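YcgJ protein (Bacillus subtilis, PDB 1XXL) is a probable S-adenosylmethionine-dependent methyltransferase whose methyl-accepting substrate is not established. Local coordinates at residues A[102-107]-A[161-166]; A[117-122]-A[231-236]; A[211-216]-A[224-229]. All blocks are in the same frame, centred on the assembly; numbering follows the deposited sequence.

Contact 1 (A[102-107]-A[161-166])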
ATOM      1  N   ASP A 102       4.458 -12.504   2.680  1.00 18.65           N
ATOM      2  CA  ASP A 102       5.290 -13.013   1.586  1.00 18.23           C
ATOM      3  C   ASP A 102       4.933 -12.279   0.295  1.00 17.09           C
ATOM      4  O   ASP A 102       4.133 -12.738  -0.514  1.00 16.51           O
ATOM      5  CB  ASP A 102       5.128 -14.541   1.457  1.00 17.94           C
ATOM      6  CG  ASP A 102       6.102 -15.175   0.472  1.00 19.77           C
ATOM      7  OD1 ASP A 102       6.795 -14.477  -0.299  1.00 22.53           O
ATOM      8  OD2 ASP A 102       6.157 -16.416   0.456  1.00 25.87           O
ATOM      9  N   VAL A 103       5.566 -11.135   0.108  1.00 16.64           N
ATOM     10  CA  VAL A 103       5.259 -10.256  -1.019  1.00 16.73           C
ATOM     11  C   VAL A 103       5.522 -10.934  -2.374  1.00 16.39           C
ATOM     12  O   VAL A 103       4.749 -10.747  -3.318  1.00 15.09           O
ATOM     13  CB  VAL A 103       5.969  -8.863  -0.885  1.00 16.76           C
ATOM     14  CG1 VAL A 103       7.509  -8.980  -0.841  1.00 16.85           C
ATOM     15  CG2 VAL A 103       5.519  -7.936  -2.000  1.00 17.51           C
ATOM     16  N   ARG A 104       6.568 -11.766  -2.454  1.00 16.39           N
ATOM     17  CA  ARG A 104       6.868 -12.502  -3.681  1.00 17.32           C
ATOM     18  C   ARG A 104       5.715 -13.424  -4.121  1.00 16.09           C
ATOM     19  O   ARG A 104       5.368 -13.475  -5.287  1.00 15.66           O
ATOM     20  CB  ARG A 104       8.149 -13.339  -3.515  1.00 18.82           C
ATOM     21  CG  ARG A 104       9.466 -12.551  -3.504  1.00 22.50           C
ATOM     22  CD  ARG A 104       9.823 -11.937  -4.863  1.00 31.85           C
ATOM     23  NE  ARG A 104       9.659 -12.808  -6.053  1.00 34.63           N
ATOM     24  CZ  ARG A 104      10.385 -12.748  -7.172  1.00 35.27           C
ATOM     25  NH1 ARG A 104      11.417 -11.913  -7.320  1.00 37.19           N
ATOM     26  NH2 ARG A 104      10.109 -13.603  -8.143  1.00 37.91           N
ATOM     27  N   LYS A 105       5.145 -14.154  -3.171  1.00 16.43           N
ATOM     28  CA  LYS A 105       3.958 -14.974  -3.416  1.00 16.02           C
ATOM     29  C   LYS A 105       2.707 -14.114  -3.707  1.00 15.40           C
ATOM     30  O   LYS A 105       1.903 -14.480  -4.554  1.00 15.84           O
ATOM     31  CB  LYS A 105       3.736 -15.916  -2.229  1.00 16.50           C
ATOM     32  CG  LYS A 105       2.527 -16.859  -2.342  1.00 18.93           C
ATOM     33  CD  LYS A 105       2.396 -17.551  -3.719  1.00 21.18           C
ATOM     34  CE  LYS A 105       1.552 -18.833  -3.625  1.00 22.71           C
ATOM     35  NZ  LYS A 105       1.646 -19.631  -4.891  1.00 24.63           N
ATOM     36  N   ALA A 106       2.563 -12.961  -3.040  1.00 15.15           N
ATOM     37  CA  ALA A 106       1.456 -12.011  -3.319  1.00 14.37           C
ATOM     38  C   ALA A 106       1.437 -11.576  -4.807  1.00 14.52           C
ATOM     39  O   ALA A 106       0.405 -11.658  -5.466  1.00 13.64           O
ATOM     40  CB  ALA A 106       1.547 -10.792  -2.406  1.00 13.91           C
ATOM     41  N   VAL A 107       2.589 -11.146  -5.328  1.00 14.18           N
ATOM     42  CA  VAL A 107       2.701 -10.696  -6.719  1.00 14.05           C
ATOM     43  C   VAL A 107       2.428 -11.809  -7.694  1.00 14.10           C
ATOM     44  O   VAL A 107       1.848 -11.584  -8.754  1.00 13.32           O
ATOM     45  CB  VAL A 107       4.094 -10.079  -7.033  1.00 14.65           C
ATOM     46  CG1 VAL A 107       4.200  -9.700  -8.528  1.00 14.67           C
ATOM     47  CG2 VAL A 107       4.328  -8.841  -6.171  1.00 14.44           C
ATOM     48  N   PHE A 161       8.041  -7.866 -10.646  1.00 11.63           N
ATOM     49  CA  PHE A 161       7.172  -7.711 -11.801  1.00 11.41           C
ATOM     50  C   PHE A 161       7.706  -8.500 -12.980  1.00 11.26           C
ATOM     51  O   PHE A 161       6.946  -9.221 -13.630  1.00 10.80           O
ATOM     52  CB  PHE A 161       7.006  -6.254 -12.188  1.00 10.70           C
ATOM     53  CG  PHE A 161       5.976  -5.523 -11.385  1.00  9.17           C
ATOM     54  CD1 PHE A 161       5.762  -5.811 -10.042  1.00  9.05           C
ATOM     55  CD2 PHE A 161       5.236  -4.506 -11.967  1.00  9.48           C
ATOM     56  CE1 PHE A 161       4.812  -5.102  -9.309  1.00  9.98           C
ATOM     57  CE2 PHE A 161       4.306  -3.790 -11.225  1.00  8.69           C
ATOM     58  CZ  PHE A 161       4.094  -4.088  -9.906  1.00  8.81           C
ATOM     59  N   SER A 162       9.006  -8.378 -13.230  1.00 10.83           N
ATOM     60  CA  SER A 162       9.650  -9.104 -14.311  1.00 11.45           C
ATOM     61  C   SER A 162       9.527 -10.613 -14.142  1.00 11.25           C
ATOM     62  O   SER A 162       9.309 -11.313 -15.129  1.00 12.09           O
ATOM     63  CB  SER A 162      11.128  -8.698 -14.439  1.00 11.47           C
ATOM     64  OG  SER A 162      11.624  -9.004 -15.729  1.00 14.31           O
ATOM     65  N   ALA A 163       9.672 -11.106 -12.908  1.00 11.28           N
ATOM     66  CA  ALA A 163       9.510 -12.526 -12.595  1.00 11.52           C
ATOM     67  C   ALA A 163       8.121 -13.096 -12.905  1.00 11.92           C
ATOM     68  O   ALA A 163       7.965 -14.299 -13.071  1.00 11.76           O
ATOM     69  CB  ALA A 163       9.848 -12.787 -11.145  1.00 11.83           C
ATOM     70  N   ASN A 164       7.130 -12.217 -12.998  1.00 12.04           N
ATOM     71  CA  ASN A 164       5.720 -12.570 -13.149  1.00 11.66           C
ATOM     72  C   ASN A 164       5.093 -11.987 -14.403  1.00 11.71           C
ATOM     73  O   ASN A 164       3.885 -11.917 -14.503  1.00 11.54           O
ATOM     74  CB  ASN A 164       4.965 -12.121 -11.894  1.00 10.89           C
ATOM     75  CG  ASN A 164       5.321 -12.959 -10.677  1.00 12.13           C
ATOM     76  OD1 ASN A 164       4.883 -14.083 -10.570  1.00 12.88           O
ATOM     77  ND2 ASN A 164       6.131 -12.423  -9.773  1.00 12.99           N
ATOM     78  N   GLN A 165       5.934 -11.592 -15.356  1.00 11.64           N
ATOM     79  CA  GLN A 165       5.518 -11.142 -16.671  1.00 12.41           C
ATOM     80  C   GLN A 165       4.585  -9.924 -16.606  1.00 12.17           C
ATOM     81  O   GLN A 165       3.694  -9.755 -17.452  1.00 11.48           O
ATOM     82  CB  GLN A 165       4.930 -12.298 -17.485  1.00 13.34           C
ATOM     83  CG  GLN A 165       6.005 -13.293 -17.982  1.00 16.39           C
ATOM     84  CD  GLN A 165       6.739 -13.972 -16.864  1.00 20.26           C
ATOM     85  OE1 GLN A 165       7.983 -13.878 -16.738  1.00 26.77           O
ATOM     86  NE2 GLN A 165       5.986 -14.649 -16.016  1.00 21.44           N
ATOM     87  N   LEU A 166       4.823  -9.076 -15.607  1.00 11.53           N
ATOM     88  CA  LEU A 166       4.204  -7.740 -15.563  1.00 11.61           C
ATOM     89  C   LEU A 166       5.169  -6.701 -16.094  1.00 11.13           C
ATOM     90  O   LEU A 166       6.322  -6.624 -15.643  1.00 10.34           O
ATOM     91  CB  LEU A 166       3.786  -7.367 -14.137  1.00 11.75           C
ATOM     92  CG  LEU A 166       3.012  -8.419 -13.348  1.00 12.74           C
ATOM     93  CD1 LEU A 166       2.634  -7.933 -11.953  1.00 13.82           C
ATOM     94  CD2 LEU A 166       1.781  -8.821 -14.127  1.00 13.37           C
TER
HETATM   95  O   HOH W   1       7.104 -13.464  -7.330  1.00 23.06           O
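Val107 of helix 103-113 and Leu166, just past helix 154-163, make the main apolar touch. Val107 CG1, anti to the backbone N (chi1 176°), lies 4.2 Å from CD1 of Leu166 and, more loosely, near the Phe161 ring, which has Leu166 CD1 over the centre of one face. The same methyl group is in van der Waals contact with a polar group, 3.6 Å from ND2 of Asn164; the two side chains cross obliquely. One turn earlier, Arg104 bends at chi2 and chi3 and sets its guanidinium beside CB of Ala163.

The polar link is made by water 1. It donates to Arg104 O at 2.7 Å, accepts from Asn164 ND2 at 2.8 Å, and accepts a weak bond from Arg104 NE. ND2 also bonds to Met160 O, in the last turn of the preceding helix, and these two acceptors help fix the amide's rotation.

Near the cofactor site, Asp102 N bonds to Glu79, assigned to S-adenosylmethionine binding. The start of helix 103-113 thus packs on the end of helix 154-163 and the residues after it, chiefly through Val107, with a water tying the more solvent-accessible side; direct polar bonding between the segments plays no part.

Contact 2 (A[117-122]-A[231-236])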
ATOM      1  N   ASP A 117      -3.200  -8.229 -20.198  1.00 16.04           N
ATOM      2  CA  ASP A 117      -3.242  -6.799 -20.412  1.00 16.42           C
ATOM      3  C   ASP A 117      -4.053  -6.044 -19.346  1.00 15.80           C
ATOM      4  O   ASP A 117      -4.289  -4.866 -19.497  1.00 16.06           O
ATOM      5  CB  ASP A 117      -3.725  -6.476 -21.831  1.00 17.65           C
ATOM      6  CG  ASP A 117      -2.930  -7.229 -22.900  1.00 21.84           C
ATOM      7  OD1 ASP A 117      -1.678  -7.245 -22.817  1.00 24.56           O
ATOM      8  OD2 ASP A 117      -3.555  -7.854 -23.792  1.00 28.24           O
ATOM      9  N   GLY A 118      -4.408  -6.709 -18.244  1.00 14.99           N
ATOM     10  CA  GLY A 118      -5.027  -6.055 -17.110  1.00 14.56           C
ATOM     11  C   GLY A 118      -4.007  -5.217 -16.352  1.00 13.96           C
ATOM     12  O   GLY A 118      -2.787  -5.392 -16.539  1.00 13.35           O
ATOM     13  N   ARG A 119      -4.517  -4.335 -15.485  1.00 12.98           N
ATOM     14  CA  ARG A 119      -3.711  -3.370 -14.713  1.00 13.32           C
ATOM     15  C   ARG A 119      -3.636  -3.672 -13.219  1.00 12.02           C
ATOM     16  O   ARG A 119      -4.660  -3.806 -12.560  1.00 11.22           O
ATOM     17  CB  ARG A 119      -4.320  -1.975 -14.797  1.00 13.27           C
ATOM     18  CG  ARG A 119      -4.083  -1.232 -16.056  1.00 15.48           C
ATOM     19  CD  ARG A 119      -4.967   0.057 -16.103  1.00 17.42           C
ATOM     20  NE  ARG A 119      -5.288   0.355 -17.493  1.00 18.83           N
ATOM     21  CZ  ARG A 119      -4.509   1.050 -18.314  1.00 20.29           C
ATOM     22  NH1 ARG A 119      -3.382   1.582 -17.886  1.00 19.18           N
ATOM     23  NH2 ARG A 119      -4.888   1.238 -19.583  1.00 22.38           N
ATOM     24  N   PHE A 120      -2.422  -3.733 -12.697  1.00 11.53           N
ATOM     25  CA  PHE A 120      -2.154  -3.780 -11.259  1.00 11.61           C
ATOM     26  C   PHE A 120      -1.677  -2.399 -10.835  1.00 11.52           C
ATOM     27  O   PHE A 120      -0.669  -1.886 -11.355  1.00 11.91           O
ATOM     28  CB  PHE A 120      -1.066  -4.825 -10.952  1.00 11.85           C
ATOM     29  CG  PHE A 120      -0.668  -4.917  -9.496  1.00 11.84           C
ATOM     30  CD1 PHE A 120      -1.608  -4.783  -8.475  1.00 10.73           C
ATOM     31  CD2 PHE A 120       0.651  -5.196  -9.155  1.00 12.54           C
ATOM     32  CE1 PHE A 120      -1.226  -4.883  -7.137  1.00 12.43           C
ATOM     33  CE2 PHE A 120       1.031  -5.311  -7.837  1.00 13.23           C
ATOM     34  CZ  PHE A 120       0.096  -5.158  -6.821  1.00 12.89           C
ATOM     35  N   LEU A 121      -2.415  -1.794  -9.915  1.00 10.67           N
ATOM     36  CA  LEU A 121      -2.128  -0.457  -9.436  1.00 10.61           C
ATOM     37  C   LEU A 121      -1.690  -0.556  -7.990  1.00 10.40           C
ATOM     38  O   LEU A 121      -2.487  -0.874  -7.098  1.00 10.32           O
ATOM     39  CB  LEU A 121      -3.357   0.441  -9.590  1.00 10.95           C
ATOM     40  CG  LEU A 121      -3.828   0.576 -11.035  1.00 12.30           C
ATOM     41  CD1 LEU A 121      -5.160   1.236 -11.087  1.00 16.42           C
ATOM     42  CD2 LEU A 121      -2.856   1.356 -11.880  1.00 14.97           C
ATOM     43  N   LEU A 122      -0.407  -0.286  -7.770  1.00  9.82           N
ATOM     44  CA  LEU A 122       0.217  -0.493  -6.491  1.00 10.25           C
ATOM     45  C   LEU A 122       0.697   0.833  -5.942  1.00 10.01           C
ATOM     46  O   LEU A 122       1.531   1.487  -6.566  1.00  9.21           O
ATOM     47  CB  LEU A 122       1.386  -1.463  -6.688  1.00  9.72           C
ATOM     48  CG  LEU A 122       2.359  -1.666  -5.554  1.00 11.16           C
ATOM     49  CD1 LEU A 122       1.670  -2.366  -4.408  1.00 11.58           C
ATOM     50  CD2 LEU A 122       3.577  -2.460  -6.043  1.00 12.43           C
ATOM     51  N   LEU A 231       3.159   5.433  -7.016  1.00  8.64           N
ATOM     52  CA  LEU A 231       2.201   4.588  -7.714  1.00  8.84           C
ATOM     53  C   LEU A 231       2.948   3.893  -8.816  1.00  9.04           C
ATOM     54  O   LEU A 231       3.532   4.547  -9.706  1.00  9.17           O
ATOM     55  CB  LEU A 231       1.031   5.364  -8.311  1.00  9.01           C
ATOM     56  CG  LEU A 231       0.150   4.555  -9.298  1.00  8.81           C
ATOM     57  CD1 LEU A 231      -0.495   3.366  -8.632  1.00  7.38           C
ATOM     58  CD2 LEU A 231      -0.953   5.446  -9.916  1.00 10.19           C
ATOM     59  N   ILE A 232       2.927   2.568  -8.748  1.00  9.46           N
ATOM     60  CA  ILE A 232       3.480   1.713  -9.771  1.00 10.01           C
ATOM     61  C   ILE A 232       2.299   1.088 -10.505  1.00 10.03           C
ATOM     62  O   ILE A 232       1.331   0.637  -9.874  1.00  9.67           O
ATOM     63  CB  ILE A 232       4.337   0.584  -9.139  1.00 10.21           C
ATOM     64  CG1 ILE A 232       5.607   1.147  -8.508  1.00 10.61           C
ATOM     65  CG2 ILE A 232       4.705  -0.492 -10.159  1.00 10.88           C
ATOM     66  CD1 ILE A 232       6.136   0.273  -7.402  1.00 11.45           C
ATOM     67  N   GLN A 233       2.387   1.052 -11.829  1.00 10.45           N
ATOM     68  CA  GLN A 233       1.471   0.284 -12.648  1.00 11.20           C
ATOM     69  C   GLN A 233       2.168  -0.945 -13.223  1.00 11.32           C
ATOM     70  O   GLN A 233       3.236  -0.835 -13.854  1.00 11.77           O
ATOM     71  CB  GLN A 233       0.889   1.123 -13.772  1.00 11.27           C
ATOM     72  CG  GLN A 233      -0.159   0.379 -14.607  1.00 11.97           C
ATOM     73  CD  GLN A 233      -0.967   1.295 -15.515  1.00 13.30           C
ATOM     74  OE1 GLN A 233      -2.183   1.391 -15.388  1.00 18.07           O
ATOM     75  NE2 GLN A 233      -0.305   1.947 -16.426  1.00 14.26           N
ATOM     76  N   GLY A 234       1.571  -2.106 -12.970  1.00 11.09           N
ATOM     77  CA  GLY A 234       1.907  -3.357 -13.667  1.00 11.55           C
ATOM     78  C   GLY A 234       0.885  -3.704 -14.741  1.00 12.52           C
ATOM     79  O   GLY A 234      -0.329  -3.564 -14.540  1.00 13.22           O
ATOM     80  N   ILE A 235       1.352  -4.116 -15.911  1.00 12.88           N
ATOM     81  CA  ILE A 235       0.463  -4.615 -16.939  1.00 12.85           C
ATOM     82  C   ILE A 235       0.885  -6.049 -17.282  1.00 12.56           C
ATOM     83  O   ILE A 235       2.073  -6.312 -17.570  1.00 11.25           O
ATOM     84  CB  ILE A 235       0.435  -3.693 -18.216  1.00 13.09           C
ATOM     85  CG1 ILE A 235      -0.158  -2.329 -17.854  1.00 14.18           C
ATOM     86  CG2 ILE A 235      -0.425  -4.334 -19.309  1.00 13.07           C
ATOM     87  CD1 ILE A 235       0.028  -1.298 -18.876  1.00 15.74           C
ATOM     88  N   LYS A 236      -0.085  -6.964 -17.248  1.00 12.37           N
ATOM     89  CA  LYS A 236       0.160  -8.374 -17.527  1.00 13.72           C
ATOM     90  C   LYS A 236       0.426  -8.603 -19.028  1.00 14.70           C
ATOM     91  O   LYS A 236      -0.415  -8.336 -19.871  1.00 13.81           O
ATOM     92  CB  LYS A 236      -1.002  -9.234 -17.048  1.00 13.20           C
ATOM     93  CG  LYS A 236      -0.800 -10.746 -17.248  1.00 12.77           C
ATOM     94  CD  LYS A 236      -1.868 -11.501 -16.493  1.00 12.75           C
ATOM     95  CE  LYS A 236      -1.777 -13.015 -16.638  1.00 12.57           C
ATOM     96  NZ  LYS A 236      -2.826 -13.687 -15.838  1.00  9.98           N
TER
HETATM   97  O   HOH W   2      -1.317   3.978 -18.557  1.00 32.75           O
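Arg119 and Gln233 meet on one face of an antiparallel strand pair, 118-122 with 231-236, whose short axes run 157° apart. From CB, 4.0 Å from Gln233 OE1, the arginine runs extended from CG to NE, its CG anti to the carbonyl carbon (chi1 -77°). Arg119 CG passes 3.3 Å from Gln233 OE1 and CD 3.2 Å, so the aliphatic chain wraps past the oxygen before NH1 turns back to it. Arg119 NH1 donates to Gln233 OE1 at 2.8 Å, nearly straight (165°); the oxygen lies in the guanidinium plane, whereas the donor stands above the amide plane. Water 2 accepts from both NH1 and Gln233 NE2, closing the pair. An alanine in place of Arg119 would probably leave Gln233 OE1 without this donor and its amide freer to turn.

Beside this pair, Leu121 CD2 lies 3.6 Å from Gln233 OE1. The other face carries Phe120, opposite Gly234, and Leu122, whose CD2 packs alongside Ile232 CD1 at 4.0 Å. Between the faces, Phe120 and Leu122 each exchange two backbone bonds with Gly234 and Ile232, and Lys236 N reaches Gly118 O. At the end Asp117 N binds Lys236 O, while the Asp117 carboxylate pairs with Arg237.

Strand 222-236 lies between strands 118-125 and 166-179, the antiparallel insertion characteristic of the Rossmann-like class I methyltransferase fold. Chemically, the backbone ladder separates an apolar face, packed against helix 154-163, from a mixed one touching helix 7-17, where a charged-to-neutral hydrogen bond joins arginine and glutamine beside Leu121.

Contact 3 (A[211-216]-A[224-229])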
ATOM      1  N   THR A 211      17.090  12.506   3.171  1.00 14.93           N
ATOM      2  CA  THR A 211      16.176  11.655   2.426  1.00 14.52           C
ATOM      3  C   THR A 211      14.773  11.665   3.020  1.00 13.24           C
ATOM      4  O   THR A 211      13.795  11.711   2.291  1.00 12.78           O
ATOM      5  CB  THR A 211      16.696  10.198   2.390  1.00 14.40           C
ATOM      6  OG1 THR A 211      17.958  10.167   1.701  1.00 16.14           O
ATOM      7  CG2 THR A 211      15.713   9.275   1.676  1.00 14.33           C
ATOM      8  N   PHE A 212      14.673  11.609   4.342  1.00 12.54           N
ATOM      9  CA  PHE A 212      13.367  11.492   5.003  1.00 12.48           C
ATOM     10  C   PHE A 212      12.886  12.803   5.645  1.00 11.86           C
ATOM     11  O   PHE A 212      11.985  12.782   6.467  1.00 10.32           O
ATOM     12  CB  PHE A 212      13.365  10.323   6.014  1.00 11.31           C
ATOM     13  CG  PHE A 212      13.695   8.993   5.386  1.00 12.21           C
ATOM     14  CD1 PHE A 212      12.816   8.398   4.502  1.00 10.49           C
ATOM     15  CD2 PHE A 212      14.914   8.363   5.632  1.00 10.71           C
ATOM     16  CE1 PHE A 212      13.119   7.197   3.917  1.00 11.92           C
ATOM     17  CE2 PHE A 212      15.220   7.160   5.031  1.00 10.59           C
ATOM     18  CZ  PHE A 212      14.326   6.579   4.183  1.00 10.81           C
ATOM     19  N   CYS A 213      13.502  13.928   5.265  1.00 12.23           N
ATOM     20  CA  CYS A 213      13.018  15.259   5.614  1.00 12.30           C
ATOM     21  C   CYS A 213      12.692  15.382   7.098  1.00 12.82           C
ATOM     22  O   CYS A 213      11.609  15.814   7.477  1.00 13.21           O
ATOM     23  CB  CYS A 213      11.782  15.585   4.801  1.00 12.09           C
ATOM     24  SG  CYS A 213      12.013  15.400   3.030  1.00 14.45           S
ATOM     25  N   ILE A 214      13.646  15.007   7.936  1.00 13.77           N
ATOM     26  CA  ILE A 214      13.423  14.926   9.369  1.00 14.57           C
ATOM     27  C   ILE A 214      13.473  16.312   9.996  1.00 14.88           C
ATOM     28  O   ILE A 214      14.463  17.042   9.867  1.00 14.79           O
ATOM     29  CB  ILE A 214      14.428  13.964  10.038  1.00 14.23           C
ATOM     30  CG1 ILE A 214      14.218  12.552   9.516  1.00 14.88           C
ATOM     31  CG2 ILE A 214      14.256  13.935  11.569  1.00 14.92           C
ATOM     32  CD1 ILE A 214      15.280  11.518  10.060  1.00 15.70           C
ATOM     33  N   THR A 215      12.382  16.682  10.653  1.00 15.55           N
ATOM     34  CA  THR A 215      12.295  17.957  11.359  1.00 16.08           C
ATOM     35  C   THR A 215      12.078  17.664  12.855  1.00 16.05           C
ATOM     36  O   THR A 215      11.210  16.868  13.204  1.00 13.95           O
ATOM     37  CB  THR A 215      11.169  18.850  10.780  1.00 15.66           C
ATOM     38  OG1 THR A 215      11.460  19.144   9.402  1.00 17.95           O
ATOM     39  CG2 THR A 215      11.068  20.176  11.541  1.00 15.12           C
ATOM     40  N   LEU A 216      12.894  18.307  13.701  1.00 16.79           N
ATOM     41  CA  LEU A 216      12.896  18.106  15.157  1.00 18.47           C
ATOM     42  C   LEU A 216      12.854  19.437  15.919  1.00 19.50           C
ATOM     43  O   LEU A 216      13.332  20.457  15.422  1.00 19.01           O
ATOM     44  CB  LEU A 216      14.184  17.359  15.580  1.00 18.27           C
ATOM     45  CG  LEU A 216      14.554  16.079  14.810  1.00 17.98           C
ATOM     46  CD1 LEU A 216      15.933  15.589  15.184  1.00 19.24           C
ATOM     47  CD2 LEU A 216      13.527  15.016  15.066  1.00 17.63           C
ATOM     48  N   SER A 224       8.201  16.270  12.281  1.00 11.88           N
ATOM     49  CA  SER A 224       7.736  15.709  11.029  1.00 11.90           C
ATOM     50  C   SER A 224       8.833  14.936  10.303  1.00 11.28           C
ATOM     51  O   SER A 224      10.019  15.070  10.604  1.00 10.92           O
ATOM     52  CB  SER A 224       7.180  16.822  10.123  1.00 12.13           C
ATOM     53  OG  SER A 224       8.176  17.767   9.800  1.00 13.17           O
ATOM     54  N   PHE A 225       8.411  14.121   9.351  1.00 10.86           N
ATOM     55  CA  PHE A 225       9.331  13.460   8.421  1.00 10.92           C
ATOM     56  C   PHE A 225       8.544  13.084   7.183  1.00 10.59           C
ATOM     57  O   PHE A 225       7.327  13.231   7.170  1.00  9.81           O
ATOM     58  CB  PHE A 225      10.036  12.252   9.067  1.00 10.68           C
ATOM     59  CG  PHE A 225       9.104  11.164   9.556  1.00  9.81           C
ATOM     60  CD1 PHE A 225       8.726  10.122   8.719  1.00 10.30           C
ATOM     61  CD2 PHE A 225       8.625  11.173  10.867  1.00 11.79           C
ATOM     62  CE1 PHE A 225       7.882   9.119   9.177  1.00 11.28           C
ATOM     63  CE2 PHE A 225       7.793  10.170  11.330  1.00 12.07           C
ATOM     64  CZ  PHE A 225       7.405   9.148  10.475  1.00 10.87           C
ATOM     65  N   CYS A 226       9.230  12.629   6.148  1.00 10.29           N
ATOM     66  CA  CYS A 226       8.571  12.173   4.947  1.00 12.01           C
ATOM     67  C   CYS A 226       8.958  10.754   4.630  1.00 12.08           C
ATOM     68  O   CYS A 226      10.117  10.369   4.771  1.00 12.71           O
ATOM     69  CB  CYS A 226       8.927  13.041   3.741  1.00 12.26           C
ATOM     70  SG  CYS A 226       8.226  14.730   3.749  1.00 16.22           S
ATOM     71  N   LEU A 227       7.978   9.998   4.173  1.00 12.07           N
ATOM     72  CA  LEU A 227       8.184   8.695   3.609  1.00 13.03           C
ATOM     73  C   LEU A 227       8.242   8.862   2.085  1.00 12.93           C
ATOM     74  O   LEU A 227       7.831   9.891   1.556  1.00 12.64           O
ATOM     75  CB  LEU A 227       7.051   7.758   4.009  1.00 13.30           C
ATOM     76  CG  LEU A 227       7.164   6.841   5.239  1.00 15.80           C
ATOM     77  CD1 LEU A 227       8.271   7.125   6.220  1.00 17.22           C
ATOM     78  CD2 LEU A 227       5.847   6.652   5.936  1.00 14.60           C
ATOM     79  N   LYS A 228       8.798   7.861   1.396  1.00 12.16           N
ATOM     80  CA  LYS A 228       8.876   7.863  -0.071  1.00 12.42           C
ATOM     81  C   LYS A 228       7.739   7.036  -0.647  1.00 11.64           C
ATOM     82  O   LYS A 228       7.677   5.829  -0.422  1.00 12.40           O
ATOM     83  CB  LYS A 228      10.206   7.267  -0.541  1.00 13.02           C
ATOM     84  CG  LYS A 228      11.434   7.714   0.220  1.00 15.04           C
ATOM     85  CD  LYS A 228      11.535   9.213   0.351  1.00 18.17           C
ATOM     86  CE  LYS A 228      12.000   9.850  -0.893  1.00 20.47           C
ATOM     87  NZ  LYS A 228      12.510  11.236  -0.545  1.00 22.70           N
ATOM     88  N   ALA A 229       6.849   7.676  -1.390  1.00 11.10           N
ATOM     89  CA  ALA A 229       5.635   7.027  -1.887  1.00 10.45           C
ATOM     90  C   ALA A 229       5.675   6.964  -3.375  1.00  9.58           C
ATOM     91  O   ALA A 229       6.335   7.781  -4.022  1.00  8.56           O
ATOM     92  CB  ALA A 229       4.425   7.785  -1.430  1.00 10.87           C
TER
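A short beta hairpin, strand 215-216 with the start of strand 222-236, begins here a few residues after helix 206-211 ends. Thr215 and Ser224 form its antiparallel hydrogen-bonded pair: Thr215 N donates to Ser224 O at 2.9 Å and Ser224 N to Thr215 O at 3.2 Å. On the same face, Ser224 OG sits between the backbone N and the carbonyl carbon (chi1 62°) and comes 3.3 Å from Thr215 CB. Before the strand, the chain leaves helix 206-211 through a Schellman motif with Cys213, of positive phi, as its C-prime residue.

Past the helix end, Phe212 O accepts from Cys226 N, which donates at 2.8 Å from above the carbonyl plane. Cys226 O makes an edge contact in the plane of the Phe212 ring, 3.4 Å from CD1. Thr211 CG2 rests over the centre of one face of that ring. Cys213 CB packs on Cys226 SG at 3.8 Å, an apolar touch, the two SG atoms being 3.9 Å apart and unbonded. Lys228, bent at chi2 and chi3, crosses the Phe212 side chain at about a right angle and lays NZ on Thr211 O at 3.1 Å; NZ also bonds to Asn175 OD1.

The contact thus holds the end of helix 206-211 against strand 222-236, which strand 166-179 also pairs with. Helix 131-144 meets Phe212 through Val137, helix 180-187 brings Trp183 edge-to-face with Phe225, and Ile214 leans on Leu201 of helix 191-202.

From the N terminus, the chain first enters contact 1 at helix 103-113 and contact 2 at strand 118-125. Contact 1 closes when the end of helix 154-163 returns, and contact 2 only when the last strand, 222-236, arrives, so the two cross. They also touch: the Phe161 ring packs on Gly234, Ile232 and Phe120, joining the helical layer to the sheet. Contact 3 opens and closes within the long span bounded by contact 2, after contact 1 is complete. Its hairpin shares strand 222-236 with contact 2, about 27 Å away between centres, so this one strand ties the outlying helices to the Rossmann-like sheet.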